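Glutamine synthetase (Helicobacter pylori, PDB 5ZLI) is a type I beta glutamine synthetase, a twelve-subunit enzyme whose chain pairs a beta-Grasp domain with a larger catalytic domain. Local coordinates at residues Y43-G46 with A47-H50; R172-N176 with G177-G181. All blocks are in the same frame, centred on the assembly; numbering follows the deposited sequence.

Overall arrangement
Both contacts are local, each made within one unbroken run of chain, and they follow one another in sequence without nesting or crossing. Contact 1 comes first, where strand 38-44 of the beta-Grasp region ends in a turn and the chain sets off along the loop to strand 57-60. Contact 2 opens only after the chain has entered the catalytic region, in the loop that joins strand 156-162 to helix 200-212. Their centres lie 52 Å apart and their nearest atoms about 40 Å, so neither touches the other. Both reach a subunit boundary: S44 meets the second subunit, whereas the loop around N179 is held against the third.

Contact 1: residues Y43-G46 with A47-H50; sequences YSFG and ALTH
The backbone of S44-A47 reverses in a type II beta turn, closed by A47 N donating to S44 O at 3.1 Å with an N-H...O angle of 151°. G46 takes the third position of the turn at a positive phi of 88°, which favours glycine. As part of the same turn, A47 CB sits near S44 O. Across the bend the side chains of F45 and L48 make a looser apolar contact, F45 CD1 standing 4.5 Å from L48 CD1, with the leucine methyl oblique to the ring. The F45 side chain also packs on C19 of helix 9-20, while L48 packs on V27 and F29 of strand 26-32; the two residues thus connect the turn to different elements of the same domain. S44 OG is hydrogen-bonded to T217 of the second subunit, on which A47 also packs, and Y43 continues the sheet into that subunit as an antiparallel ladder. The arrangement is a type II turn with glycine at its third position, ending a beta-Grasp strand at a subunit interface.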
loop_
_atom_site.group_PDB
_atom_site.type_symbol
_atom_site.label_atom_id
_atom_site.label_comp_id
_atom_site.label_asym_id
_atom_site.label_seq_id
_atom_site.Cartn_x
_atom_site.Cartn_y
_atom_site.Cartn_z
ATOM N N TYR B 43 -35.463 -36.062 3.419
ATOM C CA TYR B 43 -35.325 -37.475 3.743
ATOM C C TYR B 43 -34.601 -38.161 2.605
ATOM O O TYR B 43 -34.891 -37.908 1.434
ATOM C CB TYR B 43 -36.668 -38.162 3.983
ATOM C CG TYR B 43 -37.112 -38.245 5.437
ATOM C CD1 TYR B 43 -37.881 -37.232 6.034
ATOM C CD2 TYR B 43 -36.791 -39.363 6.208
ATOM C CE1 TYR B 43 -38.303 -37.334 7.361
ATOM C CE2 TYR B 43 -37.201 -39.465 7.532
ATOM C CZ TYR B 43 -37.956 -38.453 8.101
ATOM O OH TYR B 43 -38.352 -38.587 9.411
ATOM N N SER B 44 -33.625 -38.978 2.957
ATOM C CA SER B 44 -32.982 -39.827 1.982
ATOM C C SER B 44 -34.041 -40.746 1.403
ATOM O O SER B 44 -34.652 -41.530 2.143
ATOM C CB SER B 44 -31.870 -40.628 2.680
ATOM O OG SER B 44 -31.017 -41.348 1.791
ATOM N N PHE B 45 -34.330 -40.600 0.107
ATOM C CA PHE B 45 -35.339 -41.458 -0.504
ATOM C C PHE B 45 -34.915 -42.901 -0.260
ATOM O O PHE B 45 -33.740 -43.196 -0.003
ATOM C CB PHE B 45 -35.479 -41.179 -2.005
ATOM C CG PHE B 45 -36.470 -42.080 -2.728
ATOM C CD1 PHE B 45 -37.831 -41.842 -2.660
ATOM C CD2 PHE B 45 -36.034 -43.176 -3.460
ATOM C CE1 PHE B 45 -38.734 -42.665 -3.329
ATOM C CE2 PHE B 45 -36.938 -44.005 -4.127
ATOM C CZ PHE B 45 -38.278 -43.746 -4.062
ATOM N N GLY B 46 -35.864 -43.815 -0.347
ATOM C CA GLY B 46 -35.541 -45.194 -0.107
ATOM C C GLY B 46 -35.674 -45.530 1.356
ATOM O O GLY B 46 -35.901 -46.686 1.707
ATOM N N ALA B 47 -35.510 -44.532 2.209
ATOM C CA ALA B 47 -35.820 -44.625 3.613
ATOM C C ALA B 47 -37.220 -44.114 3.856
ATOM O O ALA B 47 -37.646 -43.978 5.010
ATOM C CB ALA B 47 -34.803 -43.818 4.429
ATOM N N LEU B 48 -37.963 -43.902 2.779
ATOM C CA LEU B 48 -39.326 -43.409 2.847
ATOM C C LEU B 48 -40.292 -44.566 2.862
ATOM O O LEU B 48 -40.228 -45.449 2.002
ATOM C CB LEU B 48 -39.686 -42.501 1.678
ATOM C CG LEU B 48 -39.600 -41.009 1.921
ATOM C CD1 LEU B 48 -40.299 -40.328 0.762
ATOM C CD2 LEU B 48 -40.306 -40.714 3.211
ATOM N N THR B 49 -41.193 -44.536 3.824
ATOM C CA THR B 49 -42.251 -45.518 3.915
ATOM C C THR B 49 -43.491 -45.016 3.222
ATOM O O THR B 49 -43.685 -43.811 3.038
ATOM C CB THR B 49 -42.621 -45.765 5.371
ATOM O OG1 THR B 49 -43.623 -44.811 5.740
ATOM C CG2 THR B 49 -41.419 -45.581 6.272
ATOM N N HIS B 50 -44.327 -45.963 2.803
ATOM C CA HIS B 50 -45.702 -45.613 2.486
ATOM C C HIS B 50 -46.356 -44.978 3.716
ATOM O O HIS B 50 -47.054 -43.959 3.616
ATOM C CB HIS B 50 -46.453 -46.868 2.016
ATOM C CG HIS B 50 -45.923 -47.448 0.735
ATOM N ND1 HIS B 50 -46.261 -46.954 -0.509
ATOM C CD2 HIS B 50 -45.039 -48.451 0.511
ATOM C CE1 HIS B 50 -45.629 -47.640 -1.444
ATOM N NE2 HIS B 50 -44.882 -48.556 -0.851
#

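Contact 2: residues R172-N176 with G177-G181; sequences RSFEN and GVNFG
N179 reaches back to R172, seven residues earlier, and donates ND2 to R172 O at 3.1 Å, an almost straight bond with an N-H...O angle of 177°. The acceptor lies in the amide plane of N179, while ND2 is tilted somewhat from the carbonyl plane of R172. The extended chi1 of N179 (-171°) swings its amide toward the ring of F174 as well, ND2 standing 4.1 Å from CE2; the ring and amide planes are 59° apart. The ring has R172 CD over one face, toward its rim, and V178 O lies at the ring edge, 3.6 Å from F174 CD2. Farther round the bend, the E175 side chain, bent at chi2, lies across V178, with CG and OE2 both beside V178 CG2. S173 CB lies beside G177 CA, where the positive phi favours glycine. A weak backbone bond from G177 N to F174 O, 3.2 Å long, spans this part of the loop.

The other end of the N179 amide is fixed as well: OD1 accepts from G181 N at 3.1 Å in the carbonyl plane and is also bonded to R183. ND2 has a second acceptor in N169 O, so two bonds grip each end of the amide and hold its rotation. R172 NE is in turn bonded to N169 OD1. The third subunit supplies S147, which bonds to N179 N and G177 O, and K149, which bonds to G177 O; the ring of F180 meets H257 of that subunit. The bond from G181 N forms an Asx turn, here set in an irregular catalytic-domain loop at an intersubunit surface of the dodecamer.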
loop_
_atom_site.group_PDB
_atom_site.type_symbol
_atom_site.label_atom_id
_atom_site.label_comp_id
_atom_site.label_asym_id
_atom_site.label_seq_id
_atom_site.Cartn_x
_atom_site.Cartn_y
_atom_site.Cartn_z
ATOM N N ARG B 172 -19.174 5.492 -9.815
ATOM C CA ARG B 172 -18.310 4.487 -9.240
ATOM C C ARG B 172 -17.350 3.987 -10.311
ATOM O O ARG B 172 -17.630 4.057 -11.514
ATOM C CB ARG B 172 -19.162 3.322 -8.730
ATOM C CG ARG B 172 -18.412 2.037 -8.471
ATOM C CD ARG B 172 -19.382 0.912 -8.251
ATOM N NE ARG B 172 -19.831 0.660 -6.889
ATOM C CZ ARG B 172 -19.150 -0.079 -6.021
ATOM N NH1 ARG B 172 -17.966 -0.586 -6.369
ATOM N NH2 ARG B 172 -19.643 -0.294 -4.803
ATOM N N SER B 173 -16.190 3.533 -9.868
ATOM C CA SER B 173 -15.220 2.869 -10.726
ATOM C C SER B 173 -15.387 1.365 -10.532
ATOM O O SER B 173 -15.304 0.885 -9.395
ATOM C CB SER B 173 -13.803 3.332 -10.367
ATOM O OG SER B 173 -13.571 4.695 -10.719
ATOM N N PHE B 174 -15.652 0.624 -11.623
ATOM C CA PHE B 174 -15.855 -0.830 -11.518
ATOM C C PHE B 174 -14.620 -1.679 -11.811
ATOM O O PHE B 174 -13.588 -1.549 -11.135
ATOM C CB PHE B 174 -16.990 -1.334 -12.432
ATOM C CG PHE B 174 -18.378 -1.094 -11.896
ATOM C CD1 PHE B 174 -18.917 -1.959 -10.946
ATOM C CD2 PHE B 174 -19.154 -0.035 -12.353
ATOM C CE1 PHE B 174 -20.202 -1.762 -10.438
ATOM C CE2 PHE B 174 -20.438 0.173 -11.851
ATOM C CZ PHE B 174 -20.964 -0.691 -10.892
ATOM N N GLU B 175 -14.745 -2.572 -12.807
ATOM C CA GLU B 175 -13.774 -3.651 -12.984
ATOM C C GLU B 175 -12.359 -3.103 -13.194
ATOM O O GLU B 175 -11.404 -3.569 -12.556
ATOM C CB GLU B 175 -14.210 -4.578 -14.131
ATOM C CG GLU B 175 -14.338 -3.942 -15.513
ATOM C CD GLU B 175 -13.092 -4.115 -16.382
ATOM O OE1 GLU B 175 -12.649 -5.267 -16.587
ATOM O OE2 GLU B 175 -12.554 -3.099 -16.867
ATOM N N ASN B 176 -12.204 -2.103 -14.061
ATOM C CA ASN B 176 -10.984 -1.299 -14.137
ATOM C C ASN B 176 -11.356 0.172 -14.124
ATOM O O ASN B 176 -10.801 0.987 -14.868
ATOM C CB ASN B 176 -10.148 -1.637 -15.371
ATOM C CG ASN B 176 -8.705 -1.138 -15.264
ATOM O OD1 ASN B 176 -8.138 -1.052 -14.172
ATOM N ND2 ASN B 176 -8.111 -0.807 -16.403
ATOM N N GLY B 177 -12.318 0.526 -13.278
ATOM C CA GLY B 177 -12.844 1.874 -13.292
ATOM C C GLY B 177 -13.647 2.203 -14.528
ATOM O O GLY B 177 -13.732 3.374 -14.915
ATOM N N VAL B 178 -14.220 1.202 -15.180
ATOM C CA VAL B 178 -15.099 1.443 -16.312
ATOM C C VAL B 178 -16.547 1.401 -15.833
ATOM O O VAL B 178 -16.971 0.469 -15.134
ATOM C CB VAL B 178 -14.840 0.450 -17.453
ATOM C CG1 VAL B 178 -13.526 0.782 -18.092
ATOM C CG2 VAL B 178 -14.833 -0.950 -16.934
ATOM N N ASN B 179 -17.301 2.416 -16.221
ATOM C CA ASN B 179 -18.698 2.573 -15.862
ATOM C C ASN B 179 -19.466 2.656 -17.168
ATOM O O ASN B 179 -19.158 3.501 -18.008
ATOM C CB ASN B 179 -18.864 3.823 -14.986
ATOM C CG ASN B 179 -20.255 3.962 -14.361
ATOM O OD1 ASN B 179 -21.283 3.953 -15.059
ATOM N ND2 ASN B 179 -20.287 4.105 -13.034
ATOM N N PHE B 180 -20.431 1.754 -17.342
ATOM C CA PHE B 180 -21.152 1.576 -18.600
ATOM C C PHE B 180 -22.223 2.628 -18.830
ATOM O O PHE B 180 -22.851 2.605 -19.899
ATOM C CB PHE B 180 -21.834 0.197 -18.653
ATOM C CG PHE B 180 -20.898 -0.964 -18.942
ATOM C CD1 PHE B 180 -19.611 -0.753 -19.423
ATOM C CD2 PHE B 180 -21.322 -2.279 -18.748
ATOM C CE1 PHE B 180 -18.758 -1.841 -19.694
ATOM C CE2 PHE B 180 -20.478 -3.366 -19.021
ATOM C CZ PHE B 180 -19.200 -3.149 -19.493
ATOM N N GLY B 181 -22.467 3.520 -17.863
ATOM C CA GLY B 181 -23.572 4.466 -18.020
ATOM C C GLY B 181 -24.913 3.760 -18.131
ATOM O O GLY B 181 -25.128 2.674 -17.566
#